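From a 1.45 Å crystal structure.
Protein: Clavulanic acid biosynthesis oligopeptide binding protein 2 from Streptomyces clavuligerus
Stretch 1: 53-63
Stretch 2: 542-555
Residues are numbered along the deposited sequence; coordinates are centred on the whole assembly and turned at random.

Stretch 1 53-63: YVWVWLLQRLL
Stretch 2 542-555: VYVHPAFGLYDIQA

Val 54 to Leu 63 are helical, with Tyr 53 as N-cap, and this stretch is laid against the strand-and-turn segment 542-555 of the same chain, burying 634 Å² in all. Tyr 53 has phi/psi -95/128; its carbonyl O accepts from Trp 57 N at 2.9 Å. From Val 54 onward phi/psi are helical, mostly near -60/-40 as far as Leu 59 but -71/-24 at Trp 55 and -80/-35 at Val 56; psi is about -21 at Gln 60 and Arg 61, and phi drifts to -86 and -97 at Leu 62 and Leu 63. Bonds from Leu 58 N to Val 54 O (2.9 Å), Leu 59 N to Trp 55 O (3.0 Å) and Gln 60 N to Val 56 O (2.8 Å) continue the alpha pattern. Further along the spacing tightens, with Arg 61 N to Leu 58 O at 3.2 Å.

The second stretch folds back on itself. His 545 N donates to Leu 550 O (2.8 Å) and Asp 552 N to Tyr 543 O (3.0 Å), joining two short extended pieces. Between them, His 545 O accepts from Phe 548 N (3.0 Å) and Gly 549 N (2.9 Å), while His 545 ND1 accepts from Ala 547 N (3.0 Å). Gly 549 has phi/psi 72/12, a positive phi that glycine adopts readily. A 3-10 segment, 553-555, follows Asp 552.

From Phe 548 onward the two chains advance in the same sense: CA atoms pair Val 54 with Phe 548 (7.2 Å), Trp 55 with Leu 550 (7.8 Å), Leu 58 with Asp 552 (6.9 Å) and Leu 62 with Gln 554 (5.5 Å).

Leu 58 (t, p) is central to the apolar contact. Its CD1 lies 4.0 Å from the Phe 548 ring centroid, over the face, a CH-pi contact. Its CD2 packs 3.8 Å from Leu 550 CB and 3.6 Å from Ile 553 CG1. Phe 548 (chi1 m, chi2 85°) also presents its edge to Val 54 and Trp 57: Val 54 CG1 is 3.9 Å from Phe 548 CD2, and Trp 57 CB is 4.1 Å from Phe 548 CE2. Val 54 (t) also sets CG1 3.8 Å from CD1 of Leu 550 (m, t). Leu 62 (m, p) extends the greasy surface, its CD1 4.0 Å from Ile 553 CG2; Ile 553 is m, m.

Burying Arg 61 requires a partner for its charge, and Asp 552 (t) supplies it. With Arg 61 at chi1 -76°, chi2 165°, chi3 66° and chi4 76°, NE donates to Asp 552 OD1 and NH2 to Asp 552 OD2, both at 2.9 Å, a two-pronged salt bridge at the guanidinium edge. Arg 61 NH1 and NH2, like His 545 NE2 and Gln 554 NE2, also bond elsewhere in the structure. One guanidinium face is covered by His 545, whose CD2 is 4.1 Å from Arg 61 NH2, while Arg 61 CD packs 3.8 Å from Phe 548 CZ. Asp 552 OD2 also accepts from Gln 554 NE2 (3.0 Å; Gln 554 chi1 p, chi2 p) and, weakly, from Tyr 543 OH (2.6 Å; Tyr 543 chi1 p).

Water 1 completes the polar network: it donates to Leu 58 O (2.8 Å) and Asp 552 OD1 (2.9 Å) and accepts from Gln 554 N (2.9 Å), thereby linking helix carbonyl, carboxylate and 3-10 amide.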

# COMPACT_ATOMS: atom_id res chain seq x y z
N TYR A 53 4.61 -5.15 4.88
CA TYR A 53 4.76 -3.78 5.39
C TYR A 53 5.25 -2.88 4.27
O TYR A 53 6.27 -3.18 3.63
CB TYR A 53 5.79 -3.71 6.52
CG TYR A 53 5.38 -4.26 7.88
CD1 TYR A 53 4.08 -4.71 8.13
CD2 TYR A 53 6.31 -4.31 8.92
CE1 TYR A 53 3.73 -5.20 9.40
CE2 TYR A 53 5.97 -4.79 10.17
CZ TYR A 53 4.69 -5.23 10.41
OH TYR A 53 4.37 -5.71 11.66
N VAL A 54 4.55 -1.77 4.05
CA VAL A 54 4.94 -0.81 3.01
C VAL A 54 6.38 -0.35 3.21
O VAL A 54 7.15 -0.27 2.25
CB VAL A 54 3.98 0.40 2.93
CG1 VAL A 54 4.44 1.38 1.86
CG2 VAL A 54 2.56 -0.06 2.64
N TRP A 55 6.76 -0.08 4.46
CA TRP A 55 8.10 0.42 4.76
C TRP A 55 9.19 -0.64 4.58
O TRP A 55 10.35 -0.30 4.37
CB TRP A 55 8.16 1.09 6.13
CG TRP A 55 7.93 0.21 7.33
CD1 TRP A 55 6.74 -0.04 7.95
CD2 TRP A 55 8.93 -0.50 8.08
NE1 TRP A 55 6.93 -0.88 9.02
CE2 TRP A 55 8.26 -1.17 9.13
CE3 TRP A 55 10.32 -0.63 7.96
CZ2 TRP A 55 8.95 -1.96 10.06
CZ3 TRP A 55 11.00 -1.42 8.89
CH2 TRP A 55 10.31 -2.07 9.93
N VAL A 56 8.81 -1.91 4.67
CA VAL A 56 9.76 -2.98 4.38
C VAL A 56 9.88 -3.17 2.86
O VAL A 56 10.97 -3.45 2.37
CB VAL A 56 9.41 -4.30 5.11
CG1 VAL A 56 10.44 -5.38 4.78
CG2 VAL A 56 9.37 -4.07 6.62
N TRP A 57 8.79 -3.00 2.12
CA TRP A 57 8.88 -2.95 0.66
C TRP A 57 9.84 -1.84 0.24
O TRP A 57 10.66 -2.01 -0.67
CB TRP A 57 7.52 -2.72 0.01
CG TRP A 57 6.50 -3.79 0.29
CD1 TRP A 57 6.74 -5.06 0.73
CD2 TRP A 57 5.08 -3.68 0.14
NE1 TRP A 57 5.56 -5.75 0.87
CE2 TRP A 57 4.52 -4.92 0.51
CE3 TRP A 57 4.21 -2.64 -0.27
CZ2 TRP A 57 3.14 -5.17 0.49
CZ3 TRP A 57 2.83 -2.89 -0.29
CH2 TRP A 57 2.32 -4.15 0.09
N LEU A 58 9.74 -0.71 0.93
CA LEU A 58 10.62 0.43 0.69
C LEU A 58 12.08 0.08 1.01
O LEU A 58 12.98 0.39 0.23
CB LEU A 58 10.14 1.60 1.56
CG LEU A 58 10.77 2.98 1.42
CD1 LEU A 58 10.35 3.61 0.09
CD2 LEU A 58 10.34 3.82 2.60
N LEU A 59 12.30 -0.59 2.14
CA LEU A 59 13.63 -1.05 2.53
C LEU A 59 14.19 -2.08 1.55
O LEU A 59 15.40 -2.14 1.32
CB LEU A 59 13.59 -1.63 3.94
CG LEU A 59 14.89 -2.12 4.57
CD1 LEU A 59 15.84 -0.97 4.85
CD2 LEU A 59 14.57 -2.88 5.84
N GLN A 60 13.31 -2.90 0.98
CA GLN A 60 13.72 -3.91 0.01
C GLN A 60 14.35 -3.32 -1.25
O GLN A 60 15.09 -4.01 -1.96
CB GLN A 60 12.55 -4.84 -0.35
CG GLN A 60 12.35 -5.95 0.68
CD GLN A 60 13.46 -6.98 0.68
OE1 GLN A 60 14.28 -7.04 -0.24
NE2 GLN A 60 13.49 -7.82 1.71
N ARG A 61 14.09 -2.04 -1.53
CA ARG A 61 14.74 -1.38 -2.66
C ARG A 61 16.26 -1.28 -2.47
O ARG A 61 17.00 -1.14 -3.44
CB ARG A 61 14.11 -0.00 -2.92
CG ARG A 61 12.75 -0.10 -3.62
CD ARG A 61 11.95 1.20 -3.55
NE ARG A 61 12.55 2.33 -4.28
CZ ARG A 61 12.52 2.48 -5.61
NH1 ARG A 61 11.99 1.56 -6.40
NH2 ARG A 61 13.06 3.57 -6.15
N LEU A 62 16.72 -1.37 -1.22
CA LEU A 62 18.16 -1.40 -0.93
C LEU A 62 18.75 -2.81 -1.00
O LEU A 62 19.95 -2.97 -1.28
CB LEU A 62 18.44 -0.84 0.46
CG LEU A 62 18.27 0.66 0.70
CD1 LEU A 62 16.82 1.01 1.03
CD2 LEU A 62 19.18 1.11 1.84
N LEU A 63 17.92 -3.81 -0.72
CA LEU A 63 18.37 -5.18 -0.52
C LEU A 63 18.26 -6.08 -1.74
O LEU A 63 19.10 -6.96 -1.95
CB LEU A 63 17.61 -5.82 0.65
CG LEU A 63 17.85 -5.25 2.04
CD1 LEU A 63 16.81 -5.80 3.00
CD2 LEU A 63 19.26 -5.57 2.52
N VAL A 542 16.38 13.68 -0.62
CA VAL A 542 15.14 13.32 0.05
C VAL A 542 13.93 13.70 -0.80
O VAL A 542 13.79 14.85 -1.22
CB VAL A 542 15.01 14.00 1.43
CG1 VAL A 542 13.72 13.58 2.12
CG2 VAL A 542 16.20 13.66 2.31
N TYR A 543 13.06 12.73 -1.06
CA TYR A 543 11.81 13.00 -1.76
C TYR A 543 10.78 11.95 -1.40
O TYR A 543 11.13 10.79 -1.13
CB TYR A 543 12.01 13.06 -3.29
CG TYR A 543 12.23 11.71 -3.95
CD1 TYR A 543 11.17 11.03 -4.55
CD2 TYR A 543 13.50 11.12 -3.98
CE1 TYR A 543 11.36 9.79 -5.16
CE2 TYR A 543 13.70 9.88 -4.59
CZ TYR A 543 12.62 9.22 -5.18
OH TYR A 543 12.81 8.00 -5.78
N VAL A 544 9.52 12.36 -1.37
CA VAL A 544 8.42 11.42 -1.16
C VAL A 544 8.22 10.65 -2.46
O VAL A 544 7.95 11.24 -3.51
CB VAL A 544 7.12 12.16 -0.76
CG1 VAL A 544 5.99 11.16 -0.54
CG2 VAL A 544 7.34 12.99 0.49
N HIS A 545 8.37 9.33 -2.39
CA HIS A 545 8.14 8.53 -3.58
C HIS A 545 6.64 8.40 -3.82
O HIS A 545 5.91 7.95 -2.94
CB HIS A 545 8.78 7.15 -3.50
CG HIS A 545 8.91 6.50 -4.84
ND1 HIS A 545 7.81 6.09 -5.57
CD2 HIS A 545 9.99 6.27 -5.61
CE1 HIS A 545 8.22 5.61 -6.73
NE2 HIS A 545 9.54 5.71 -6.78
N PRO A 546 6.17 8.81 -5.02
CA PRO A 546 4.73 8.81 -5.28
C PRO A 546 4.06 7.43 -5.22
O PRO A 546 2.86 7.35 -5.00
CB PRO A 546 4.62 9.41 -6.69
CG PRO A 546 5.94 9.20 -7.30
CD PRO A 546 6.94 9.28 -6.19
N ALA A 547 4.83 6.36 -5.43
CA ALA A 547 4.28 5.01 -5.35
C ALA A 547 4.14 4.50 -3.91
O ALA A 547 3.48 3.48 -3.68
CB ALA A 547 5.11 4.04 -6.18
N PHE A 548 4.74 5.21 -2.95
CA PHE A 548 4.80 4.75 -1.56
C PHE A 548 4.15 5.70 -0.56
O PHE A 548 3.66 5.27 0.49
CB PHE A 548 6.26 4.51 -1.14
CG PHE A 548 6.90 3.32 -1.77
CD1 PHE A 548 7.50 3.41 -3.03
CD2 PHE A 548 6.95 2.10 -1.10
CE1 PHE A 548 8.11 2.31 -3.62
CE2 PHE A 548 7.57 0.99 -1.68
CZ PHE A 548 8.15 1.10 -2.94
N GLY A 549 4.18 7.00 -0.85
CA GLY A 549 3.76 8.02 0.11
C GLY A 549 4.77 8.19 1.23
O GLY A 549 4.50 8.83 2.25
N LEU A 550 5.95 7.59 1.03
CA LEU A 550 7.06 7.59 1.97
C LEU A 550 8.31 8.04 1.23
O LEU A 550 8.40 7.88 0.02
CB LEU A 550 7.30 6.18 2.51
CG LEU A 550 6.20 5.45 3.28
CD1 LEU A 550 6.57 4.00 3.53
CD2 LEU A 550 5.89 6.15 4.58
N TYR A 551 9.28 8.60 1.96
CA TYR A 551 10.56 8.94 1.36
C TYR A 551 11.22 7.73 0.73
O TYR A 551 11.17 6.63 1.28
CB TYR A 551 11.51 9.48 2.43
CG TYR A 551 11.17 10.83 3.03
CD1 TYR A 551 11.42 11.08 4.38
CD2 TYR A 551 10.63 11.85 2.26
CE1 TYR A 551 11.14 12.32 4.95
CE2 TYR A 551 10.32 13.09 2.82
CZ TYR A 551 10.59 13.31 4.16
OH TYR A 551 10.32 14.53 4.74
N ASP A 552 11.86 7.92 -0.42
CA ASP A 552 12.61 6.83 -1.05
C ASP A 552 13.97 6.70 -0.38
O ASP A 552 14.96 7.30 -0.80
CB ASP A 552 12.75 7.04 -2.55
CG ASP A 552 13.19 5.78 -3.28
OD1 ASP A 552 13.09 4.68 -2.70
OD2 ASP A 552 13.63 5.90 -4.44
N ILE A 553 14.00 5.90 0.68
CA ILE A 553 15.20 5.68 1.49
C ILE A 553 16.43 5.36 0.65
O ILE A 553 17.50 5.90 0.90
CB ILE A 553 14.96 4.54 2.51
CG1 ILE A 553 13.74 4.83 3.39
CG2 ILE A 553 16.23 4.25 3.33
CD1 ILE A 553 13.83 6.09 4.25
N GLN A 554 16.27 4.50 -0.35
CA GLN A 554 17.40 4.02 -1.15
C GLN A 554 18.13 5.14 -1.89
O GLN A 554 19.31 5.00 -2.23
CB GLN A 554 16.97 2.90 -2.11
CG GLN A 554 16.10 3.34 -3.28
CD GLN A 554 16.91 3.86 -4.45
OE1 GLN A 554 18.08 3.51 -4.62
NE2 GLN A 554 16.28 4.70 -5.27
N ALA A 555 17.43 6.24 -2.15
CA ALA A 555 18.01 7.37 -2.90
C ALA A 555 18.86 8.29 -2.03
O ALA A 555 19.63 9.10 -2.54
CB ALA A 555 16.90 8.16 -3.56
O HOH W 1 13.86 2.92 -0.58